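Local coordinates for protein soluble epoxide hydrolase (Bacillus megaterium, PDB 4INZ) that is a soluble enzyme of the alpha/beta hydrolase fold, built on a mixed, mostly parallel beta sheet flanked by helices, at residues E94-R97 with Q98-G102; L110-D114 with W115-I119; D265-E268 with E269-N273; A280-S283 with H284-H288. The protein carries 1 engineered substitution. All coordinates share one frame; numbering follows the deposited sequence.

All four contacts belong to the alpha/beta hydrolase fold. The centre of contact 2 lies about 3 Å from the centre of the chain. Contact 2 touches contacts 1 and 4. Contact 1 packs against it from helix 89-102, where Ile96 CG1 lies 3.9 Å from Ile119 CG2. Contact 4 meets it at its polar end: Asp114 OD1 and His284 NE2 are 3.0 Å apart, with centres of the two contacts about 15 Å apart. This is consistent with the usual active-site positions of aspartate and histidine in the fold. Contact 3 is peripheral. Its nearest atoms are about 10 Å from contact 2 and about 14 Å from contact 4.

Contact 1: residues E94-R97 with Q98-G102; sequences EDIR and QVIEG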
# COMPACT_ATOMS: atom_id res chain seq x y z
N GLU A 94 2.18 6.14 12.91
CA GLU A 94 1.32 6.63 13.99
C GLU A 94 -0.10 6.87 13.49
O GLU A 94 -1.07 6.65 14.22
CB GLU A 94 1.90 7.90 14.62
CG GLU A 94 1.00 8.53 15.68
CD GLU A 94 0.97 7.76 17.00
OE1 GLU A 94 1.62 6.70 17.11
OE2 GLU A 94 0.28 8.23 17.93
N ASP A 95 -0.24 7.31 12.24
CA ASP A 95 -1.56 7.43 11.64
C ASP A 95 -2.30 6.11 11.80
O ASP A 95 -3.44 6.08 12.24
CB ASP A 95 -1.48 7.76 10.14
CG ASP A 95 -1.21 9.23 9.88
OD1 ASP A 95 -1.18 10.03 10.84
OD2 ASP A 95 -1.03 9.59 8.69
N ILE A 96 -1.63 5.02 11.42
CA ILE A 96 -2.26 3.72 11.41
C ILE A 96 -2.62 3.28 12.82
O ILE A 96 -3.70 2.75 13.06
CB ILE A 96 -1.38 2.65 10.72
CG1 ILE A 96 -1.01 3.11 9.31
CG2 ILE A 96 -2.10 1.31 10.69
CD1 ILE A 96 -2.21 3.50 8.44
N ARG A 97 -1.72 3.53 13.77
CA ARG A 97 -1.99 3.17 15.15
C ARG A 97 -3.25 3.87 15.67
O ARG A 97 -4.10 3.24 16.29
CB ARG A 97 -0.80 3.52 16.04
CG ARG A 97 -0.81 2.80 17.37
CD ARG A 97 0.21 3.40 18.33
NE ARG A 97 -0.09 4.79 18.66
CZ ARG A 97 -0.99 5.17 19.56
NH1 ARG A 97 -1.68 4.26 20.23
NH2 ARG A 97 -1.21 6.46 19.79
N GLN A 98 -3.35 5.17 15.41
CA GLN A 98 -4.48 5.96 15.92
C GLN A 98 -5.78 5.65 15.18
O GLN A 98 -6.86 5.75 15.76
CB GLN A 98 -4.17 7.46 15.86
CG GLN A 98 -3.05 7.93 16.77
CD GLN A 98 -3.06 9.43 17.00
OE1 GLN A 98 -4.09 10.09 16.82
NE2 GLN A 98 -1.92 9.99 17.38
N VAL A 99 -5.69 5.27 13.91
CA VAL A 99 -6.89 4.90 13.17
C VAL A 99 -7.54 3.65 13.77
O VAL A 99 -8.76 3.61 13.97
CB VAL A 99 -6.58 4.66 11.69
CG1 VAL A 99 -7.73 3.91 11.02
CG2 VAL A 99 -6.32 6.00 11.00
N ILE A 100 -6.72 2.65 14.07
CA ILE A 100 -7.22 1.41 14.66
C ILE A 100 -7.90 1.68 16.00
O ILE A 100 -9.01 1.20 16.26
CB ILE A 100 -6.08 0.37 14.82
CG1 ILE A 100 -5.54 -0.03 13.44
CG2 ILE A 100 -6.57 -0.86 15.57
CD1 ILE A 100 -4.28 -0.88 13.49
N GLU A 101 -7.25 2.47 16.84
CA GLU A 101 -7.83 2.82 18.13
C GLU A 101 -9.01 3.76 17.98
O GLU A 101 -10.00 3.65 18.70
CB GLU A 101 -6.77 3.45 19.03
CG GLU A 101 -5.69 2.48 19.46
CD GLU A 101 -4.95 2.96 20.68
OE1 GLU A 101 -5.18 4.12 21.10
OE2 GLU A 101 -4.14 2.18 21.23
N GLY A 102 -8.91 4.70 17.04
CA GLY A 102 -9.96 5.67 16.82
C GLY A 102 -11.27 5.01 16.41
O GLY A 102 -12.35 5.47 16.76
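Gln98 and Glu94 meet one turn apart on helix 89-102. Their backbones share the helical bond from Gln98 N to Glu94 O, and the Gln98 side chain runs back the same way. Gln98 CB lies 3.6 Å from Glu94 O. With chi1 at -66°, Gln98 CG sits beside the backbone N and comes within 3.5 Å of Glu94 O. At the tip, Gln98 NE2 gives an almost straight bond of 2.9 Å to Glu94 OE2, which it reaches on the anti side. The amide and carboxylate planes are nearly perpendicular, 88° apart. The other end of the amide, OE1, accepts from Asn26 N.

Arg97 takes the same carboxylate side-on. Arg97 NH2 meets Glu94 OE2 at 3.0 Å on the syn side. Arg97 NE meets Glu94 OE1 at 3.0 Å from above the carboxylate plane. Two donors therefore grip OE2, and the carboxylate is held against rotation. A bend at chi3 (63°) turns the guanidinium, and Arg97 NH1 makes a longer salt bridge of 3.4 Å to Glu101 OE2, an oxygen also bonded to Tyr130 OH.

Around the helix from this network, Ile96 CG2 touches Ile100 CD1 at 4.2 Å. Both isoleucines pack on Phe123 of helix 115-126 and on strand 40-44, while Val99 lies on Val25 of strand 20-25.

Contact 2: residues L110-D114 with W115-I119; sequences LVVHD and WGAGI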
# COMPACT_ATOMS: atom_id res chain seq x y z
N LEU A 110 -4.87 -6.60 8.84
CA LEU A 110 -4.31 -5.50 8.05
C LEU A 110 -4.02 -5.95 6.62
O LEU A 110 -3.29 -6.92 6.40
CB LEU A 110 -3.03 -4.98 8.72
CG LEU A 110 -2.48 -3.65 8.20
CD1 LEU A 110 -3.49 -2.54 8.45
CD2 LEU A 110 -1.14 -3.32 8.86
N VAL A 111 -4.58 -5.24 5.65
CA VAL A 111 -4.47 -5.61 4.23
C VAL A 111 -3.79 -4.47 3.48
O VAL A 111 -4.26 -3.34 3.51
CB VAL A 111 -5.86 -5.86 3.62
CG1 VAL A 111 -5.73 -6.43 2.20
CG2 VAL A 111 -6.64 -6.80 4.51
N VAL A 112 -2.67 -4.75 2.81
CA VAL A 112 -1.79 -3.66 2.38
C VAL A 112 -1.22 -3.85 0.98
O VAL A 112 -1.09 -4.97 0.50
CB VAL A 112 -0.62 -3.48 3.38
CG1 VAL A 112 -1.16 -3.21 4.79
CG2 VAL A 112 0.28 -4.71 3.38
N HIS A 113 -0.87 -2.73 0.34
CA HIS A 113 -0.41 -2.73 -1.05
C HIS A 113 0.52 -1.53 -1.29
O HIS A 113 0.23 -0.43 -0.83
CB HIS A 113 -1.64 -2.64 -1.98
CG HIS A 113 -1.33 -2.49 -3.43
ND1 HIS A 113 -0.56 -3.40 -4.14
CD2 HIS A 113 -1.73 -1.56 -4.33
CE1 HIS A 113 -0.49 -3.02 -5.40
NE2 HIS A 113 -1.19 -1.90 -5.54
N ASP A 114 1.64 -1.77 -1.96
CA ASP A 114 2.52 -0.69 -2.45
C ASP A 114 3.02 0.17 -1.27
O ASP A 114 3.56 -0.37 -0.31
CB ASP A 114 1.80 0.12 -3.54
CG ASP A 114 2.72 1.07 -4.29
OD1 ASP A 114 3.39 0.63 -5.26
OD2 ASP A 114 2.76 2.27 -3.93
N TRP A 115 2.83 1.50 -1.32
CA TRP A 115 3.22 2.33 -0.17
C TRP A 115 2.51 1.86 1.10
O TRP A 115 3.07 1.91 2.19
CB TRP A 115 2.95 3.83 -0.41
CG TRP A 115 4.22 4.61 -0.63
CD1 TRP A 115 4.67 5.13 -1.81
CD2 TRP A 115 5.20 4.94 0.36
NE1 TRP A 115 5.88 5.77 -1.61
CE2 TRP A 115 6.22 5.66 -0.29
CE3 TRP A 115 5.32 4.69 1.73
CZ2 TRP A 115 7.35 6.13 0.38
CZ3 TRP A 115 6.44 5.17 2.40
CH2 TRP A 115 7.44 5.88 1.73
N GLY A 116 1.26 1.42 0.95
CA GLY A 116 0.51 0.88 2.07
C GLY A 116 1.19 -0.32 2.69
O GLY A 116 1.09 -0.55 3.90
N ALA A 117 1.88 -1.10 1.86
CA ALA A 117 2.65 -2.25 2.33
C ALA A 117 3.96 -1.83 3.01
O ALA A 117 4.33 -2.39 4.04
CB ALA A 117 2.91 -3.23 1.18
N GLY A 118 4.65 -0.86 2.44
CA GLY A 118 5.82 -0.29 3.10
C GLY A 118 5.46 0.14 4.51
O GLY A 118 6.16 -0.17 5.48
N ILE A 119 4.35 0.86 4.63
CA ILE A 119 3.88 1.35 5.92
C ILE A 119 3.39 0.19 6.80
O ILE A 119 3.76 0.08 7.97
CB ILE A 119 2.75 2.38 5.75
CG1 ILE A 119 3.26 3.59 4.96
CG2 ILE A 119 2.19 2.80 7.12
CD1 ILE A 119 2.14 4.46 4.36
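Asp114 and Trp115 form the sharp turn between strand 108-112 and helix 115-126, the first half of a beta-alpha-beta unit. The Asp114 backbone is unusual, with phi 59° and psi -126°. Its side chain folds back: Asp114 OD2 lies 2.7 Å from Trp115 N in a weak, bent bond. The same oxygen also accepts from Phe47 N.

The helix starts on the backbone carbonyls. Gly118 N bonds to Asp114 O at 3.0 Å, nearly along the C=O axis. Ala117 N adds a weak bond to that oxygen. Gly116 N bonds weakly to His113 O at 2.8 Å; with no side chain at Gly116, the helix can press close here.

On the strand side of the turn, Val112 wedges against the first helical turn. Val112 CG2 points between the backbone N and the carbonyl carbon and touches Ala117 CB at 3.7 Å. Val112 CB lies 3.4 Å from Gly116 O. The Trp115 ring meets Tyr219 and Tyr220 edge-to-face, and a bound PEG lies about 4 Å from the Trp115 side chain.

A tight strand-turn-helix with a positive phi at its apex and a small residue, Gly116, two positions on is typical of the nucleophile elbow of alpha/beta hydrolases.

Contact 3: residues D265-E268 with E269-N273; sequences DGIE and EYVPN
Ile267 O takes two backbone bonds from the residues that follow it. Val271 N reaches Ile267 O at 2.9 Å, in the carbonyl plane. Tyr270 N, also 2.9 Å from Ile267 O, comes from above that plane. One residue earlier, Gly266 O accepts from Glu269 N at 3.1 Å, again from above the carbonyl plane. A water gives a second hydrogen to Gly266 O at 2.8 Å and donates to Glu269 OE2 at 2.7 Å. It thus ties the end of the glutamate to the backbone of the turn. The extended Glu269 chain leaves with CG anti to its backbone N (chi1 180°). The other oxygen, OE1, stands over one face of the Tyr270 ring, offset toward the rim.

Glu268 joins in through weaker contacts. Glu268 O receives a CA-H...O contact from Pro272 CA at 3.3 Å. Glu268 CA points a hydrogen at Val271 O, 3.4 Å away.

On the buried side, Ile267 CG1 touches Val271 CG2 at 4.2 Å. Val271 packs on Trp121 and Tyr125 of helix 115-126, and the Tyr270 ring lies nearly parallel to that of Tyr143.

The turn is held by backbone carbonyls and a water, with apolar groups facing inward. Pro272 N has no hydrogen to offer Glu268 O, so no i to i+4 backbone bond can form between them.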
# COMPACT_ATOMS: atom_id res chain seq x y z
N ASP A 265 11.80 -14.29 -2.36
CA ASP A 265 12.80 -15.31 -2.05
C ASP A 265 13.20 -15.26 -0.57
O ASP A 265 13.63 -14.21 -0.07
CB ASP A 265 14.05 -15.14 -2.92
CG ASP A 265 13.78 -15.39 -4.39
OD1 ASP A 265 12.72 -15.95 -4.73
OD2 ASP A 265 14.65 -15.04 -5.22
N GLY A 266 13.06 -16.39 0.11
CA GLY A 266 13.51 -16.52 1.48
C GLY A 266 12.78 -15.62 2.47
O GLY A 266 13.27 -15.36 3.56
N ILE A 267 11.60 -15.14 2.07
CA ILE A 267 10.84 -14.26 2.95
C ILE A 267 10.46 -14.98 4.25
O ILE A 267 10.31 -14.35 5.29
CB ILE A 267 9.60 -13.67 2.22
CG1 ILE A 267 8.99 -12.52 3.03
CG2 ILE A 267 8.57 -14.75 1.91
CD1 ILE A 267 8.06 -11.66 2.21
N GLU A 268 10.34 -16.31 4.19
CA GLU A 268 9.97 -17.09 5.36
C GLU A 268 11.02 -17.03 6.48
O GLU A 268 10.71 -17.35 7.63
CB GLU A 268 9.68 -18.55 5.00
CG GLU A 268 10.89 -19.36 4.57
CD GLU A 268 11.16 -19.28 3.08
OE1 GLU A 268 10.56 -18.42 2.40
OE2 GLU A 268 11.97 -20.09 2.58
N GLU A 269 12.24 -16.63 6.15
CA GLU A 269 13.27 -16.44 7.17
C GLU A 269 12.89 -15.26 8.07
O GLU A 269 13.22 -15.24 9.26
CB GLU A 269 14.64 -16.18 6.54
CG GLU A 269 15.75 -15.96 7.56
CD GLU A 269 16.91 -15.12 7.04
OE1 GLU A 269 17.46 -14.31 7.82
OE2 GLU A 269 17.29 -15.28 5.85
N TYR A 270 12.21 -14.28 7.49
CA TYR A 270 11.81 -13.07 8.22
C TYR A 270 10.40 -13.18 8.75
O TYR A 270 10.03 -12.49 9.70
CB TYR A 270 11.89 -11.85 7.31
CG TYR A 270 13.28 -11.56 6.82
CD1 TYR A 270 14.20 -10.91 7.64
CD2 TYR A 270 13.69 -11.95 5.55
CE1 TYR A 270 15.49 -10.66 7.20
CE2 TYR A 270 14.97 -11.70 5.10
CZ TYR A 270 15.86 -11.05 5.93
OH TYR A 270 17.14 -10.80 5.48
N VAL A 271 9.61 -14.05 8.12
CA VAL A 271 8.19 -14.21 8.44
C VAL A 271 7.85 -15.70 8.42
O VAL A 271 7.36 -16.21 7.43
CB VAL A 271 7.31 -13.50 7.38
CG1 VAL A 271 5.87 -13.44 7.85
CG2 VAL A 271 7.84 -12.09 7.09
N PRO A 272 8.13 -16.40 9.53
CA PRO A 272 8.04 -17.86 9.58
C PRO A 272 6.66 -18.45 9.28
O PRO A 272 6.57 -19.53 8.69
CB PRO A 272 8.46 -18.20 11.01
CG PRO A 272 9.29 -17.03 11.44
CD PRO A 272 8.66 -15.84 10.79
N ASN A 273 5.60 -17.77 9.69
CA ASN A 273 4.26 -18.27 9.45
C ASN A 273 3.65 -17.53 8.28
O ASN A 273 2.73 -16.73 8.44
CB ASN A 273 3.39 -18.09 10.70
CG ASN A 273 2.01 -18.72 10.54
OD1 ASN A 273 1.63 -19.14 9.44
ND2 ASN A 273 1.26 -18.77 11.63
O HOH W 1 16.03 -15.19 3.42

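Contact 4: residues A280-S283 with H284-H288; sequences AEAS and HAPQH
Ser283 O faces the Pro286 ring across the turn, 3.7 Å from CD and 4.0 Å from CG. Segment 284-288 carries two imidazoles. The His288 ring has Ala285 O at its edge, in its plane. The His284 ring meets that of His113 with the planes about 50° apart, and His284 ND1 is hydrogen-bonded to Asp256 OD2. This aspartate fixes how the imidazole is turned, an arrangement consistent with the histidine and acid of an alpha/beta hydrolase active site.

Ser283 swings its hydroxyl beside the carbonyl carbon (chi1 -172°). This brings Ser283 OG to 2.8 Å from His284 N, but the angle is too poor for a bond. The hydroxyl makes a weak hydrogen bond to Gln255 O instead. Ser283 O and Ala285 N, 3.2 Å apart, are also badly aligned. The backbone nitrogens turn to one carboxylate: Ser283 N bonds to Glu289 OE1 and Ala285 N to Glu289 OE2, so that Glu289 holds two backbone nitrogens on either side of His284.

The apolar part is small. Ala282 CB points toward Pro286, with 4.2 Å to its CA and 4.4 Å to its CB.

This bend carries the chain from strand 274-279, at one border of the sheet, into helix 286-289. Pro286 and Gln287 then pack on Phe137 of strand 131-137.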
# COMPACT_ATOMS: atom_id res chain seq x y z
N ALA A 280 -0.11 -15.56 -12.01
CA ALA A 280 0.63 -15.46 -13.26
C ALA A 280 0.07 -14.36 -14.18
O ALA A 280 0.81 -13.75 -14.94
CB ALA A 280 0.65 -16.80 -13.99
N GLU A 281 -1.23 -14.12 -14.08
CA GLU A 281 -1.89 -13.20 -15.01
C GLU A 281 -2.28 -11.86 -14.39
O GLU A 281 -3.17 -11.17 -14.89
CB GLU A 281 -3.13 -13.87 -15.64
CG GLU A 281 -2.85 -15.21 -16.30
CD GLU A 281 -2.02 -15.08 -17.56
OE1 GLU A 281 -1.74 -13.94 -17.97
OE2 GLU A 281 -1.66 -16.13 -18.15
N ALA A 282 -1.62 -11.50 -13.29
CA ALA A 282 -1.84 -10.19 -12.70
C ALA A 282 -0.54 -9.42 -12.57
O ALA A 282 0.53 -10.01 -12.41
CB ALA A 282 -2.51 -10.30 -11.36
N SER A 283 -0.66 -8.10 -12.62
CA SER A 283 0.48 -7.22 -12.53
C SER A 283 0.52 -6.60 -11.14
O SER A 283 0.37 -7.29 -10.14
CB SER A 283 0.40 -6.15 -13.63
OG SER A 283 1.59 -5.38 -13.69
N HIS A 284 0.69 -5.28 -11.08
CA HIS A 284 0.97 -4.59 -9.82
C HIS A 284 -0.14 -4.65 -8.76
O HIS A 284 0.14 -4.56 -7.55
CB HIS A 284 1.28 -3.12 -10.11
CG HIS A 284 1.65 -2.32 -8.90
ND1 HIS A 284 2.80 -2.57 -8.17
CD2 HIS A 284 1.03 -1.29 -8.29
CE1 HIS A 284 2.87 -1.71 -7.16
NE2 HIS A 284 1.81 -0.92 -7.21
N ALA A 285 -1.38 -4.78 -9.20
CA ALA A 285 -2.52 -4.63 -8.28
C ALA A 285 -3.55 -5.75 -8.41
O ALA A 285 -4.67 -5.54 -8.90
CB ALA A 285 -3.18 -3.28 -8.48
N PRO A 286 -3.19 -6.95 -7.95
CA PRO A 286 -4.06 -8.12 -8.08
C PRO A 286 -5.45 -7.87 -7.49
O PRO A 286 -6.42 -8.42 -7.99
CB PRO A 286 -3.35 -9.18 -7.24
CG PRO A 286 -1.90 -8.78 -7.26
CD PRO A 286 -1.93 -7.26 -7.26
N GLN A 287 -5.53 -7.06 -6.44
CA GLN A 287 -6.79 -6.95 -5.72
C GLN A 287 -7.95 -6.48 -6.61
O GLN A 287 -9.09 -6.90 -6.40
CB GLN A 287 -6.65 -6.09 -4.45
CG GLN A 287 -6.40 -4.61 -4.66
CD GLN A 287 -4.92 -4.27 -4.76
OE1 GLN A 287 -4.14 -5.01 -5.37
NE2 GLN A 287 -4.52 -3.15 -4.14
N HIS A 288 -7.68 -5.62 -7.60
CA HIS A 288 -8.74 -5.24 -8.54
C HIS A 288 -8.55 -5.74 -9.97
O HIS A 288 -9.47 -5.64 -10.78
CB HIS A 288 -9.15 -3.75 -8.47
CG HIS A 288 -8.14 -2.79 -9.01
ND1 HIS A 288 -8.43 -1.46 -9.23
CD2 HIS A 288 -6.83 -2.94 -9.34
CE1 HIS A 288 -7.36 -0.84 -9.68
NE2 HIS A 288 -6.37 -1.72 -9.75